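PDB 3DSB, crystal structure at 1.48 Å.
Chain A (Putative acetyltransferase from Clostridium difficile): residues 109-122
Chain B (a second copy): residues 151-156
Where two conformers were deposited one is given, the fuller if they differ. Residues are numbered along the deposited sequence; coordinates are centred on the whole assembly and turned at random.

Chain A, residues 109-122: IKNICDKDENIVGM
Chain B, residues 151-156: EYEVIH

Chain A enters in a helix already under way at Ile A109, follows it to about Lys A115, passes through a type I turn from Asp A116 to Ile A119, and leaves as a strand from Ile A119 past Met A122. Chain B, extended throughout, lies antiparallel to that strand, with Met A122 paired to Tyr B152 (CA to CA 5.3 Å) and Gly A121 CA 5.4 Å from Val B154 CA. Together they bury 580 Å².

One direct backbone bond sets the register: Tyr B152 N donates to Met A122 O at 2.9 Å. Water completes that pair, accepting from Met A122 N (3.2 Å) and lying 2.9 Å from Tyr B152 O; farther along, another accepts from Val B154 N (3.0 Å) and lies 2.8 Å from Val A120 O.

His B156 (chi1 m, chi2 -71°) spans two backbone carbonyls, one late in the helix, one closing the turn. Its ND1 donates to Asp A114 O at 2.9 Å and its NE2 to Ile A119 O at 2.8 Å; with both nitrogens donating, the ring is doubly protonated. Glu A117 CA covers one face, 3.8 Å from the ring centroid. The turn is braced by Ile A119 N to Asp A116 O (3.0 Å) and by Asp A116 OD1, which accepts from Asn A118 N (2.8 Å) and ND2 (2.9 Å).

Tyr B152 (chi1 t, chi2 65°) extends obliquely past the helix, its OH donating to Asp A114 OD2 at 2.6 Å. Asp A114 uses chi1 m to bring its carboxylate there. Lys A110 (m, t, p, t) lays its aliphatic CE over the ring, 3.9 Å from the centroid, while Met A122, a selenomethionine with chi1 and chi2 t, brings CE within 3.8 Å of Tyr B152 CB.

Between the two polar anchors, Val B154 (chi1 t) points toward chain A: its CG2 meets Cys A113 CB at 3.8 Å and Gly A121 CA at 3.7 Å.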

ATOM      1  N   ILE A 109       0.228 -17.509   1.303  1.00 13.88           N
ATOM      2  CA  ILE A 109       0.168 -16.145   1.829  1.00 13.44           C
ATOM      3  C   ILE A 109      -1.056 -16.000   2.750  1.00 14.15           C
ATOM      4  O   ILE A 109      -0.964 -15.359   3.802  1.00 14.38           O
ATOM      5  CB  ILE A 109       0.183 -15.110   0.684  1.00 14.38           C
ATOM      6  CG1 ILE A 109       1.426 -15.309  -0.209  1.00 13.97           C
ATOM      7  CG2 ILE A 109       0.049 -13.694   1.250  1.00 15.00           C
ATOM      8  CD1 ILE A 109       2.749 -15.304   0.494  1.00 16.67           C
ATOM      9  N   LYS A 110      -2.189 -16.591   2.373  1.00 14.62           N
ATOM     10  CA  LYS A 110      -3.375 -16.544   3.278  1.00 15.65           C
ATOM     11  C   LYS A 110      -3.012 -17.129   4.626  1.00 16.08           C
ATOM     12  O   LYS A 110      -3.430 -16.581   5.662  1.00 15.82           O
ATOM     13  CB  LYS A 110      -4.579 -17.290   2.692  1.00 15.91           C
ATOM     14  CG  LYS A 110      -5.285 -16.534   1.573  1.00 18.25           C
ATOM     15  CD  LYS A 110      -6.231 -17.383   0.740  1.00 19.09           C
ATOM     16  CE  LYS A 110      -7.327 -17.928   1.551  1.00 21.83           C
ATOM     17  NZ  LYS A 110      -8.245 -18.739   0.697  1.00 22.21           N
ATOM     18  N   ASN A 111      -2.253 -18.242   4.635  1.00 15.77           N
ATOM     19  CA  ASN A 111      -1.840 -18.851   5.905  1.00 17.25           C
ATOM     20  C   ASN A 111      -0.935 -17.936   6.720  1.00 16.82           C
ATOM     21  O   ASN A 111      -1.084 -17.822   7.945  1.00 17.53           O
ATOM     22  CB  ASN A 111      -1.154 -20.213   5.658  1.00 16.92           C
ATOM     23  CG  ASN A 111      -0.631 -20.835   6.952  1.00 19.92           C
ATOM     24  OD1 ASN A 111       0.582 -20.892   7.187  1.00 24.34           O
ATOM     25  ND2 ASN A 111      -1.542 -21.246   7.812  1.00 22.02           N
ATOM     26  N   ILE A 112       0.001 -17.275   6.056  1.00 16.06           N
ATOM     27  CA  ILE A 112       0.834 -16.275   6.747  1.00 15.98           C
ATOM     28  C   ILE A 112      -0.069 -15.234   7.427  1.00 15.12           C
ATOM     29  O   ILE A 112       0.139 -14.876   8.597  1.00 15.67           O
ATOM     30  CB  ILE A 112       1.831 -15.550   5.784  1.00 16.69           C
ATOM     31  CG1 ILE A 112       2.994 -16.498   5.417  1.00 17.40           C
ATOM     32  CG2 ILE A 112       2.326 -14.210   6.347  1.00 17.36           C
ATOM     33  CD1 ILE A 112       3.872 -15.951   4.300  1.00 17.64           C
ATOM     34  N   CYS A 113      -1.103 -14.780   6.707  1.00 14.87           N
ATOM     35  CA  CYS A 113      -1.987 -13.731   7.271  1.00 14.49           C
ATOM     36  C   CYS A 113      -2.796 -14.271   8.462  1.00 15.97           C
ATOM     37  O   CYS A 113      -2.937 -13.593   9.495  1.00 17.19           O
ATOM     38  CB  CYS A 113      -2.940 -13.210   6.188  1.00 14.63           C
ATOM     39  SG  CYS A 113      -2.046 -12.286   4.912  1.00 12.78           S
ATOM     40  N   ASP A 114      -3.278 -15.494   8.352  1.00 16.26           N
ATOM     41  CA  ASP A 114      -4.148 -16.017   9.389  1.00 18.42           C
ATOM     42  C   ASP A 114      -3.337 -16.352  10.649  1.00 19.02           C
ATOM     43  O   ASP A 114      -3.840 -16.236  11.774  1.00 20.22           O
ATOM     44  CB  ASP A 114      -4.893 -17.242   8.868  1.00 20.91           C
ATOM     45  CG  ASP A 114      -6.053 -16.862   7.935  1.00 22.29           C
ATOM     46  OD1 ASP A 114      -6.589 -15.715   8.022  1.00 25.39           O
ATOM     47  OD2 ASP A 114      -6.457 -17.731   7.146  1.00 27.42           O
ATOM     48  N   LYS A 115      -2.071 -16.697  10.479  1.00 19.01           N
ATOM     49  CA  LYS A 115      -1.251 -17.117  11.640  1.00 20.84           C
ATOM     50  C   LYS A 115      -0.584 -15.949  12.367  1.00 20.52           C
ATOM     51  O   LYS A 115      -0.017 -16.098  13.478  1.00 22.00           O
ATOM     52  CB  LYS A 115      -0.164 -18.101  11.188  1.00 21.50           C
ATOM     53  CG  LYS A 115      -0.678 -19.436  10.684  1.00 25.07           C
ATOM     54  CD  LYS A 115      -1.299 -20.307  11.779  1.00 29.35           C
ATOM     55  CE  LYS A 115      -1.767 -21.637  11.165  1.00 32.54           C
ATOM     56  NZ  LYS A 115      -2.531 -22.544  12.099  1.00 35.62           N
ATOM     57  N   ASP A 116      -0.569 -14.784  11.742  1.00 18.20           N
ATOM     58  CA  ASP A 116       0.103 -13.657  12.357  1.00 17.27           C
ATOM     59  C   ASP A 116      -0.932 -12.670  12.898  1.00 16.76           C
ATOM     60  O   ASP A 116      -1.636 -12.016  12.141  1.00 14.11           O
ATOM     61  CB  ASP A 116       0.969 -12.984  11.299  1.00 17.75           C
ATOM     62  CG  ASP A 116       1.785 -11.816  11.851  1.00 18.73           C
ATOM     63  OD1 ASP A 116       1.471 -11.259  12.940  1.00 19.32           O
ATOM     64  OD2 ASP A 116       2.715 -11.403  11.132  1.00 20.89           O
ATOM     65  N   GLU A 117      -1.063 -12.589  14.217  1.00 17.64           N
ATOM     66  CA  GLU A 117      -2.129 -11.780  14.776  1.00 19.36           C
ATOM     67  C   GLU A 117      -1.948 -10.277  14.478  1.00 18.06           C
ATOM     68  O   GLU A 117      -2.902  -9.491  14.649  1.00 20.24           O
ATOM     69  CB  GLU A 117      -2.354 -12.055  16.287  1.00 21.14           C
ATOM     70  CG  GLU A 117      -1.221 -11.650  17.164  1.00 22.97           C
ATOM     71  CD  GLU A 117      -1.486 -11.924  18.674  1.00 24.15           C
ATOM     72  OE1 GLU A 117      -1.717 -13.079  19.051  1.00 29.16           O
ATOM     73  OE2 GLU A 117      -1.431 -10.977  19.458  1.00 29.10           O
ATOM     74  N   ASN A 118      -0.762  -9.894  14.000  1.00 17.32           N
ATOM     75  CA  ASN A 118      -0.489  -8.490  13.669  1.00 18.68           C
ATOM     76  C   ASN A 118      -0.750  -8.163  12.207  1.00 17.13           C
ATOM     77  O   ASN A 118      -0.492  -7.052  11.777  1.00 16.40           O
ATOM     78  CB  ASN A 118       0.957  -8.109  13.996  1.00 20.94           C
ATOM     79  CG  ASN A 118       1.428  -8.686  15.321  1.00 25.93           C
ATOM     80  OD1 ASN A 118       1.066  -8.174  16.392  1.00 28.87           O
ATOM     81  ND2 ASN A 118       2.241  -9.782  15.260  1.00 30.64           N
ATOM     82  N   ILE A 119      -1.232  -9.144  11.451  1.00 14.33           N
ATOM     83  CA  ILE A 119      -1.711  -8.855  10.092  1.00 14.14           C
ATOM     84  C   ILE A 119      -3.224  -8.734  10.180  1.00 13.31           C
ATOM     85  O   ILE A 119      -3.922  -9.647  10.673  1.00 14.69           O
ATOM     86  CB  ILE A 119      -1.303  -9.969   9.096  1.00 12.39           C
ATOM     87  CG1 ILE A 119       0.221  -9.858   8.877  1.00 13.04           C
ATOM     88  CG2 ILE A 119      -2.089  -9.782   7.778  1.00 14.47           C
ATOM     89  CD1 ILE A 119       0.835 -10.925   7.965  1.00 15.26           C
ATOM     90  N   VAL A 120      -3.738  -7.584   9.750  1.00 12.83           N
ATOM     91  CA  VAL A 120      -5.148  -7.297   9.961  1.00 13.80           C
ATOM     92  C   VAL A 120      -6.032  -7.524   8.732  1.00 13.44           C
ATOM     93  O   VAL A 120      -7.252  -7.436   8.814  1.00 15.25           O
ATOM     94  CB  VAL A 120      -5.338  -5.864  10.548  1.00 14.98           C
ATOM     95  CG1 VAL A 120      -4.696  -5.793  11.937  1.00 17.51           C
ATOM     96  CG2 VAL A 120      -4.681  -4.837   9.637  1.00 15.98           C
ATOM     97  N   GLY A 121      -5.409  -7.847   7.611  1.00 13.43           N
ATOM     98  CA  GLY A 121      -6.159  -8.082   6.396  1.00 12.82           C
ATOM     99  C   GLY A 121      -5.208  -8.367   5.243  1.00 12.24           C
ATOM    100  O   GLY A 121      -3.991  -8.194   5.379  1.00 12.02           O
HETATM  101  N   MSE A 122      -5.775  -8.805   4.116  1.00 13.74           N
HETATM  102  CA  MSE A 122      -4.993  -9.162   2.936  1.00 13.03           C
HETATM  103  C   MSE A 122      -5.734  -8.588   1.763  1.00 12.13           C
HETATM  104  O   MSE A 122      -6.940  -8.839   1.611  1.00 12.83           O
HETATM  105  CB  MSE A 122      -4.871 -10.698   2.802  1.00 13.63           C
HETATM  106  CG  MSE A 122      -3.922 -11.115   1.724  1.00 15.15           C
HETATM  107 SE   MSE A 122      -3.869 -13.062   1.639  0.60 18.15          SE
HETATM  108  CE  MSE A 122      -5.159 -13.267   0.164  1.00 21.10           C
TER
ATOM    109  N   GLU B 151     -10.381  -8.102  -1.047  1.00 12.62           N
ATOM    110  CA  GLU B 151      -9.804  -8.415   0.267  1.00 13.32           C
ATOM    111  C   GLU B 151     -10.251  -9.779   0.754  1.00 13.80           C
ATOM    112  O   GLU B 151     -11.373 -10.252   0.435  1.00 14.01           O
ATOM    113  CB  GLU B 151     -10.110  -7.331   1.297  1.00 15.24           C
ATOM    114  CG  GLU B 151     -11.510  -7.228   1.762  1.00 20.05           C
ATOM    115  CD  GLU B 151     -11.716  -6.009   2.650  1.00 23.21           C
ATOM    116  OE1 GLU B 151     -10.691  -5.457   3.162  1.00 26.46           O
ATOM    117  OE2 GLU B 151     -12.904  -5.627   2.847  1.00 26.06           O
ATOM    118  N   TYR B 152      -9.338 -10.396   1.508  1.00 14.24           N
ATOM    119  CA  TYR B 152      -9.600 -11.621   2.223  1.00 14.15           C
ATOM    120  C   TYR B 152      -9.722 -11.242   3.699  1.00 14.42           C
ATOM    121  O   TYR B 152      -8.829 -10.561   4.232  1.00 15.01           O
ATOM    122  CB  TYR B 152      -8.418 -12.568   2.024  1.00 15.04           C
ATOM    123  CG  TYR B 152      -8.392 -13.762   2.943  1.00 15.94           C
ATOM    124  CD1 TYR B 152      -9.385 -14.741   2.879  1.00 16.34           C
ATOM    125  CD2 TYR B 152      -7.340 -13.934   3.856  1.00 16.70           C
ATOM    126  CE1 TYR B 152      -9.365 -15.830   3.728  1.00 18.15           C
ATOM    127  CE2 TYR B 152      -7.301 -15.044   4.709  1.00 17.90           C
ATOM    128  CZ  TYR B 152      -8.304 -15.991   4.618  1.00 16.69           C
ATOM    129  OH  TYR B 152      -8.267 -17.080   5.471  1.00 20.49           O
ATOM    130  N   GLU B 153     -10.799 -11.687   4.349  1.00 14.57           N
ATOM    131  CA  GLU B 153     -11.007 -11.342   5.745  1.00 15.87           C
ATOM    132  C   GLU B 153     -10.249 -12.360   6.578  1.00 16.17           C
ATOM    133  O   GLU B 153     -10.493 -13.582   6.529  1.00 15.83           O
ATOM    134  CB  GLU B 153     -12.509 -11.238   6.088  1.00 18.00           C
ATOM    135  CG  GLU B 153     -13.230 -10.139   5.278  1.00 21.55           C
ATOM    136  CD  GLU B 153     -12.701  -8.738   5.541  1.00 27.21           C
ATOM    137  OE1 GLU B 153     -12.175  -8.454   6.654  1.00 31.40           O
ATOM    138  OE2 GLU B 153     -12.826  -7.908   4.631  1.00 31.41           O
ATOM    139  N   VAL B 154      -9.249 -11.854   7.279  1.00 17.42           N
ATOM    140  CA  VAL B 154      -8.425 -12.652   8.127  0.50 19.35           C
ATOM    141  C   VAL B 154      -9.177 -12.702   9.461  1.00 20.64           C
ATOM    142  O   VAL B 154      -9.716 -11.672   9.910  1.00 23.51           O
ATOM    143  CB  VAL B 154      -7.042 -11.970   8.319  0.50 19.26           C
ATOM    144  CG1 VAL B 154      -6.170 -12.781   9.211  0.50 19.16           C
ATOM    145  CG2 VAL B 154      -6.338 -11.742   6.964  0.50 18.98           C
ATOM    146  N   ILE B 155      -9.204 -13.854  10.067  1.00 21.46           N
ATOM    147  CA  ILE B 155      -9.702 -13.998  11.430  1.00 22.93           C
ATOM    148  C   ILE B 155      -8.646 -14.807  12.200  1.00 24.47           C
ATOM    149  O   ILE B 155      -8.014 -15.743  11.664  1.00 24.16           O
ATOM    150  CB  ILE B 155     -11.157 -14.605  11.475  1.00 22.95           C
ATOM    151  CG1 ILE B 155     -11.836 -14.304  12.843  1.00 23.17           C
ATOM    152  CG2 ILE B 155     -11.134 -16.102  11.054  1.00 24.46           C
ATOM    153  CD1 ILE B 155     -13.301 -14.881  13.047  1.00 19.21           C
ATOM    154  N   HIS B 156      -8.403 -14.413  13.441  1.00 26.01           N
ATOM    155  CA  HIS B 156      -7.398 -15.116  14.217  1.00 26.33           C
ATOM    156  C   HIS B 156      -8.106 -15.920  15.344  1.00 28.34           C
ATOM    157  O   HIS B 156      -7.511 -16.266  16.374  1.00 30.73           O
ATOM    158  CB  HIS B 156      -6.345 -14.117  14.720  1.00 25.07           C
ATOM    159  CG  HIS B 156      -5.762 -13.238  13.638  1.00 21.02           C
ATOM    160  ND1 HIS B 156      -4.901 -13.701  12.671  1.00 20.41           N
ATOM    161  CD2 HIS B 156      -5.884 -11.910  13.420  1.00 18.37           C
ATOM    162  CE1 HIS B 156      -4.517 -12.696  11.901  1.00 17.25           C
ATOM    163  NE2 HIS B 156      -5.104 -11.598  12.327  1.00 18.97           N
TER
HETATM  164  O   HOH W   1      -9.423  -8.904   7.725  1.00 17.01           O
HETATM  165  O   HOH W   2      -8.764  -7.664   4.573  1.00 20.40           O